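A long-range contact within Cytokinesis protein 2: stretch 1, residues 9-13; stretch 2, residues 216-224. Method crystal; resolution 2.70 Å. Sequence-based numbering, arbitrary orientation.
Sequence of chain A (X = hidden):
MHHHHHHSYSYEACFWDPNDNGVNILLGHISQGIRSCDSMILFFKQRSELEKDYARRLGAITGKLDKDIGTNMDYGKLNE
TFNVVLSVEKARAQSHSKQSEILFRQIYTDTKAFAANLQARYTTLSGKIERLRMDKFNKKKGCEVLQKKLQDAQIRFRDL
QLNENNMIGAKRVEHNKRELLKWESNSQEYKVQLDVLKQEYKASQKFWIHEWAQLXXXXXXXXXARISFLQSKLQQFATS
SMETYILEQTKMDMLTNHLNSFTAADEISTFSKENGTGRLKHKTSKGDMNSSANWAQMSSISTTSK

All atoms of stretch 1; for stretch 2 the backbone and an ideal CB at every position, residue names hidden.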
ATOM      1  N   TYR A   9      45.381  -3.295  -2.051  1.00 95.48           N
ATOM      2  CA  TYR A   9      44.650  -3.360  -3.314  1.00 90.31           C
ATOM      3  C   TYR A   9      43.761  -2.152  -3.638  1.00 86.18           C
ATOM      4  O   TYR A   9      42.847  -1.815  -2.883  1.00 89.21           O
ATOM      5  CB  TYR A   9      43.783  -4.622  -3.329  1.00 84.69           C
ATOM      6  CG  TYR A   9      44.551  -5.888  -3.024  1.00 88.09           C
ATOM      7  CD1 TYR A   9      45.042  -6.695  -4.042  1.00 88.36           C
ATOM      8  CD2 TYR A   9      44.803  -6.265  -1.711  1.00 89.65           C
ATOM      9  CE1 TYR A   9      45.752  -7.848  -3.757  1.00 85.54           C
ATOM     10  CE2 TYR A   9      45.513  -7.406  -1.416  1.00 92.94           C
ATOM     11  CZ  TYR A   9      45.984  -8.196  -2.437  1.00 89.96           C
ATOM     12  OH  TYR A   9      46.688  -9.334  -2.120  1.00 92.64           O
ATOM     13  N   SER A  10      44.009  -1.538  -4.795  1.00 74.62           N
ATOM     14  CA  SER A  10      43.193  -0.421  -5.288  1.00 67.00           C
ATOM     15  C   SER A  10      43.245  -0.297  -6.821  1.00 70.00           C
ATOM     16  O   SER A  10      43.857  -1.122  -7.502  1.00 73.40           O
ATOM     17  CB  SER A  10      43.639   0.895  -4.649  1.00 66.39           C
ATOM     18  OG  SER A  10      44.989   1.185  -4.965  1.00 82.80           O
ATOM     19  N   TYR A  11      42.600   0.735  -7.362  1.00 70.08           N
ATOM     20  CA  TYR A  11      42.537   0.920  -8.815  1.00 72.48           C
ATOM     21  C   TYR A  11      43.863   1.406  -9.396  1.00 75.55           C
ATOM     22  O   TYR A  11      44.243   1.019 -10.501  1.00 72.04           O
ATOM     23  CB  TYR A  11      41.433   1.914  -9.198  1.00 74.03           C
ATOM     24  CG  TYR A  11      40.018   1.374  -9.155  1.00 77.23           C
ATOM     25  CD1 TYR A  11      38.985   2.040  -9.805  1.00 79.96           C
ATOM     26  CD2 TYR A  11      39.710   0.212  -8.461  1.00 76.81           C
ATOM     27  CE1 TYR A  11      37.686   1.564  -9.768  1.00 73.42           C
ATOM     28  CE2 TYR A  11      38.412  -0.273  -8.418  1.00 78.56           C
ATOM     29  CZ  TYR A  11      37.405   0.408  -9.074  1.00 75.26           C
ATOM     30  OH  TYR A  11      36.116  -0.068  -9.035  1.00 80.72           O
ATOM     31  N   GLU A  12      44.555   2.269  -8.660  1.00 78.14           N
ATOM     32  CA  GLU A  12      45.798   2.851  -9.150  1.00 81.25           C
ATOM     33  C   GLU A  12      46.982   1.934  -8.890  1.00 79.26           C
ATOM     34  O   GLU A  12      48.084   2.168  -9.384  1.00 77.82           O
ATOM     35  CB  GLU A  12      46.051   4.209  -8.500  1.00 88.42           C
ATOM     36  CG  GLU A  12      46.364   4.131  -7.020  1.00 97.61           C
ATOM     37  CD  GLU A  12      47.131   5.343  -6.534  1.00105.84           C
ATOM     38  OE1 GLU A  12      46.974   5.711  -5.351  1.00111.42           O
ATOM     39  OE2 GLU A  12      47.894   5.923  -7.336  1.00103.61           O
ATOM     40  N   ALA A  13      46.748   0.890  -8.106  1.00 73.70           N
ATOM     41  CA  ALA A  13      47.820  -0.006  -7.706  1.00 70.23           C
ATOM     42  C   ALA A  13      47.891  -1.252  -8.584  1.00 75.53           C
ATOM     43  O   ALA A  13      48.978  -1.722  -8.913  1.00 77.80           O
ATOM     44  CB  ALA A  13      47.648  -0.403  -6.245  1.00 60.27           C
ATOM     45  N   UNK A 216      43.468   6.889 -12.814  1.00 68.14           N
ATOM     46  CA  UNK A 216      42.920   5.685 -12.206  1.00 61.29           C
ATOM     47  C   UNK A 216      42.384   6.014 -10.822  1.00 65.58           C
ATOM     48  O   UNK A 216      41.456   5.370 -10.336  1.00 76.21           O
ATOM     49  CB  UNK A 216      43.977   4.581 -12.129  1.00 61.29           C
ATOM     50  N   UNK A 217      42.975   7.021 -10.189  1.00 64.61           N
ATOM     51  CA  UNK A 217      42.482   7.494  -8.903  1.00 61.37           C
ATOM     52  C   UNK A 217      41.169   8.240  -9.092  1.00 62.36           C
ATOM     53  O   UNK A 217      40.247   8.094  -8.286  1.00 62.01           O
ATOM     54  CB  UNK A 217      43.517   8.392  -8.222  1.00 61.37           C
ATOM     55  N   UNK A 218      41.086   9.031 -10.159  1.00 54.31           N
ATOM     56  CA  UNK A 218      39.844   9.710 -10.517  1.00 56.65           C
ATOM     57  C   UNK A 218      38.724   8.690 -10.718  1.00 59.92           C
ATOM     58  O   UNK A 218      37.593   8.906 -10.285  1.00 69.26           O
ATOM     59  CB  UNK A 218      40.035  10.551 -11.781  1.00 56.65           C
ATOM     60  N   UNK A 219      39.048   7.577 -11.368  1.00 60.13           N
ATOM     61  CA  UNK A 219      38.087   6.495 -11.565  1.00 57.54           C
ATOM     62  C   UNK A 219      37.681   5.871 -10.238  1.00 63.42           C
ATOM     63  O   UNK A 219      36.499   5.643  -9.981  1.00 64.20           O
ATOM     64  CB  UNK A 219      38.670   5.425 -12.490  1.00 57.54           C
ATOM     65  N   UNK A 220      38.670   5.594  -9.394  1.00 61.58           N
ATOM     66  CA  UNK A 220      38.418   4.987  -8.093  1.00 55.29           C
ATOM     67  C   UNK A 220      37.589   5.917  -7.209  1.00 58.41           C
ATOM     68  O   UNK A 220      36.849   5.466  -6.339  1.00 55.78           O
ATOM     69  CB  UNK A 220      39.739   4.639  -7.403  1.00 55.29           C
ATOM     70  N   UNK A 221      37.713   7.218  -7.444  1.00 65.37           N
ATOM     71  CA  UNK A 221      36.908   8.198  -6.728  1.00 64.18           C
ATOM     72  C   UNK A 221      35.485   8.208  -7.271  1.00 63.01           C
ATOM     73  O   UNK A 221      34.528   8.400  -6.520  1.00 69.09           O
ATOM     74  CB  UNK A 221      37.531   9.591  -6.835  1.00 64.18           C
ATOM     75  N   UNK A 222      35.352   8.000  -8.578  1.00 55.17           N
ATOM     76  CA  UNK A 222      34.041   7.935  -9.218  1.00 62.84           C
ATOM     77  C   UNK A 222      33.211   6.781  -8.673  1.00 68.12           C
ATOM     78  O   UNK A 222      32.076   6.968  -8.229  1.00 67.89           O
ATOM     79  CB  UNK A 222      34.197   7.795 -10.734  1.00 62.84           C
ATOM     80  N   UNK A 223      33.786   5.583  -8.721  1.00 61.05           N
ATOM     81  CA  UNK A 223      33.100   4.391  -8.250  1.00 59.08           C
ATOM     82  C   UNK A 223      32.790   4.496  -6.763  1.00 63.38           C
ATOM     83  O   UNK A 223      31.692   4.150  -6.330  1.00 67.77           O
ATOM     84  CB  UNK A 223      33.942   3.144  -8.530  1.00 59.08           C
ATOM     85  N   UNK A 224      33.753   4.983  -5.986  1.00 63.90           N
ATOM     86  CA  UNK A 224      33.552   5.156  -4.551  1.00 63.34           C
ATOM     87  C   UNK A 224      32.398   6.111  -4.261  1.00 65.96           C
ATOM     88  O   UNK A 224      31.609   5.888  -3.342  1.00 65.52           O
ATOM     89  CB  UNK A 224      34.835   5.671  -3.895  1.00 63.34           C
TER

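Stretch 2 is helical throughout, so its positions can be judged by how each CA-to-CB bond stands toward the short segment S10 to E12, whose most prominent feature is the ring of Y11.

Position 216 points toward stretch 1 at very close quarters: its ideal CB lies 3.9 Å from E12 CA and 3.9 Å from Y11 O. With the two backbones so near, a small residue such as glycine, alanine, serine or cysteine would fit most easily. The deposited residue is S216; its OG comes 3.1 Å from E12 CB and is hydrogen-bonded elsewhere in the structure. Its backbone also contributes, S216 O lying at the edge of the Y11 ring, near the ring plane.

Position 217 points sideways, its ideal CB 4.9 Å from E12 CB. The nearby carboxylate would welcome a basic or polar side chain, but a modest neutral one also fits. It is C217, whose SG packs 3.4 Å from E12 CD.

Position 218 has nothing of stretch 1 near its ideal CB, so the contact imposes little choice; it is E218.

Position 219 points toward the Y11 ring, its ideal CB 4.3 Å from Y11 CD1. An aliphatic residue is the natural expectation. L219 supplies it, an apolar contact made through its CB, at 4.3 Å from Y11 CD1.

Position 220 starts sideways, with its ideal CB 3.6 Å from Y11 CD1. Nearby, the amide of Y11 offers a donor, so a side chain long enough to carry an acceptor past the ring, glutamine or glutamate, would suit. Q220 does this: with chi1 and chi2 both t, it lays CG over one face of the ring and brings its end nearer, where OE1 accepts a hydrogen bond from Y11 N at 2.8 Å.

Position 221 points away, and many polar residues would serve; it is E221. Position 222 points sideways without reaching stretch 1, leaving the choice open; it is M222, deposited as selenomethionine, whose end leads away.

Position 223 points toward stretch 1 again, its ideal CB 3.9 Å from Y11 OH. Apolar or polar side chains with a methylene stem could pack there. In E223 it is the stem that comes closest, CG lying 3.5 Å from Y11 OH, and it joins 216, 219 and 220 in forming the hole that holds the tyrosine knob.

Position 224 points sideways beyond the contact, so many residues are possible; it is N224.

Stretch 2, residues 216-224: SCELQEMEN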
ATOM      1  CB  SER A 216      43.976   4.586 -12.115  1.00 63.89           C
ATOM      2  OG  SER A 216      45.087   5.029 -11.360  1.00 70.83           O
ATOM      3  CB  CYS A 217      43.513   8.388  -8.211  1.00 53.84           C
ATOM      4  SG  CYS A 217      44.522   7.533  -6.979  1.00124.73           S
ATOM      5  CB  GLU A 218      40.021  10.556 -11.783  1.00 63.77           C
ATOM      6  CG  GLU A 218      40.740  11.886 -11.573  1.00 64.19           C
ATOM      7  CD  GLU A 218      40.346  12.927 -12.608  1.00 74.98           C
ATOM      8  OE1 GLU A 218      39.131  13.161 -12.781  1.00 86.46           O
ATOM      9  OE2 GLU A 218      41.247  13.507 -13.250  1.00 81.43           O
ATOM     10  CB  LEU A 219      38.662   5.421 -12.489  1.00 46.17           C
ATOM     11  CG  LEU A 219      38.762   5.775 -13.973  1.00 47.46           C
ATOM     12  CD1 LEU A 219      39.454   4.661 -14.742  1.00 40.97           C
ATOM     13  CD2 LEU A 219      37.383   6.050 -14.550  1.00 52.93           C
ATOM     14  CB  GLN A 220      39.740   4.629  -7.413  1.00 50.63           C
ATOM     15  CG  GLN A 220      39.587   3.965  -6.062  1.00 58.46           C
ATOM     16  CD  GLN A 220      40.917   3.573  -5.458  1.00 65.25           C
ATOM     17  OE1 GLN A 220      41.810   3.095  -6.157  1.00 67.47           O
ATOM     18  NE2 GLN A 220      41.059   3.783  -4.154  1.00 69.47           N
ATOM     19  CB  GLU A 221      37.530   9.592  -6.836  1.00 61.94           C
ATOM     20  CG  GLU A 221      36.670  10.708  -6.267  1.00 68.98           C
ATOM     21  CD  GLU A 221      37.315  12.072  -6.413  1.00 79.70           C
ATOM     22  OE1 GLU A 221      38.328  12.331  -5.726  1.00 86.30           O
ATOM     23  OE2 GLU A 221      36.813  12.883  -7.218  1.00 79.62           O
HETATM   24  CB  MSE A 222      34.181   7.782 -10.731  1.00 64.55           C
HETATM   25  CG  MSE A 222      34.673   9.015 -11.455  1.00 64.32           C
HETATM   26 SE   MSE A 222      34.169   8.936 -13.330  1.00 82.83          SE
HETATM   27  CE  MSE A 222      32.233   8.970 -13.108  1.00 95.43           C
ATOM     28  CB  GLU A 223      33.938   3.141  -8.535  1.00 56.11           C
ATOM     29  CG  GLU A 223      33.283   1.833  -8.103  1.00 65.33           C
ATOM     30  CD  GLU A 223      32.116   1.417  -8.992  1.00 65.19           C
ATOM     31  OE1 GLU A 223      31.836   2.107  -9.996  1.00 55.47           O
ATOM     32  OE2 GLU A 223      31.475   0.389  -8.681  1.00 66.12           O
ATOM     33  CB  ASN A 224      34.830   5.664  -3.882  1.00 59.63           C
ATOM     34  CG  ASN A 224      34.760   5.593  -2.369  1.00 70.52           C
ATOM     35  OD1 ASN A 224      34.213   6.483  -1.717  1.00 79.27           O
ATOM     36  ND2 ASN A 224      35.313   4.527  -1.804  1.00 74.29           N
TER
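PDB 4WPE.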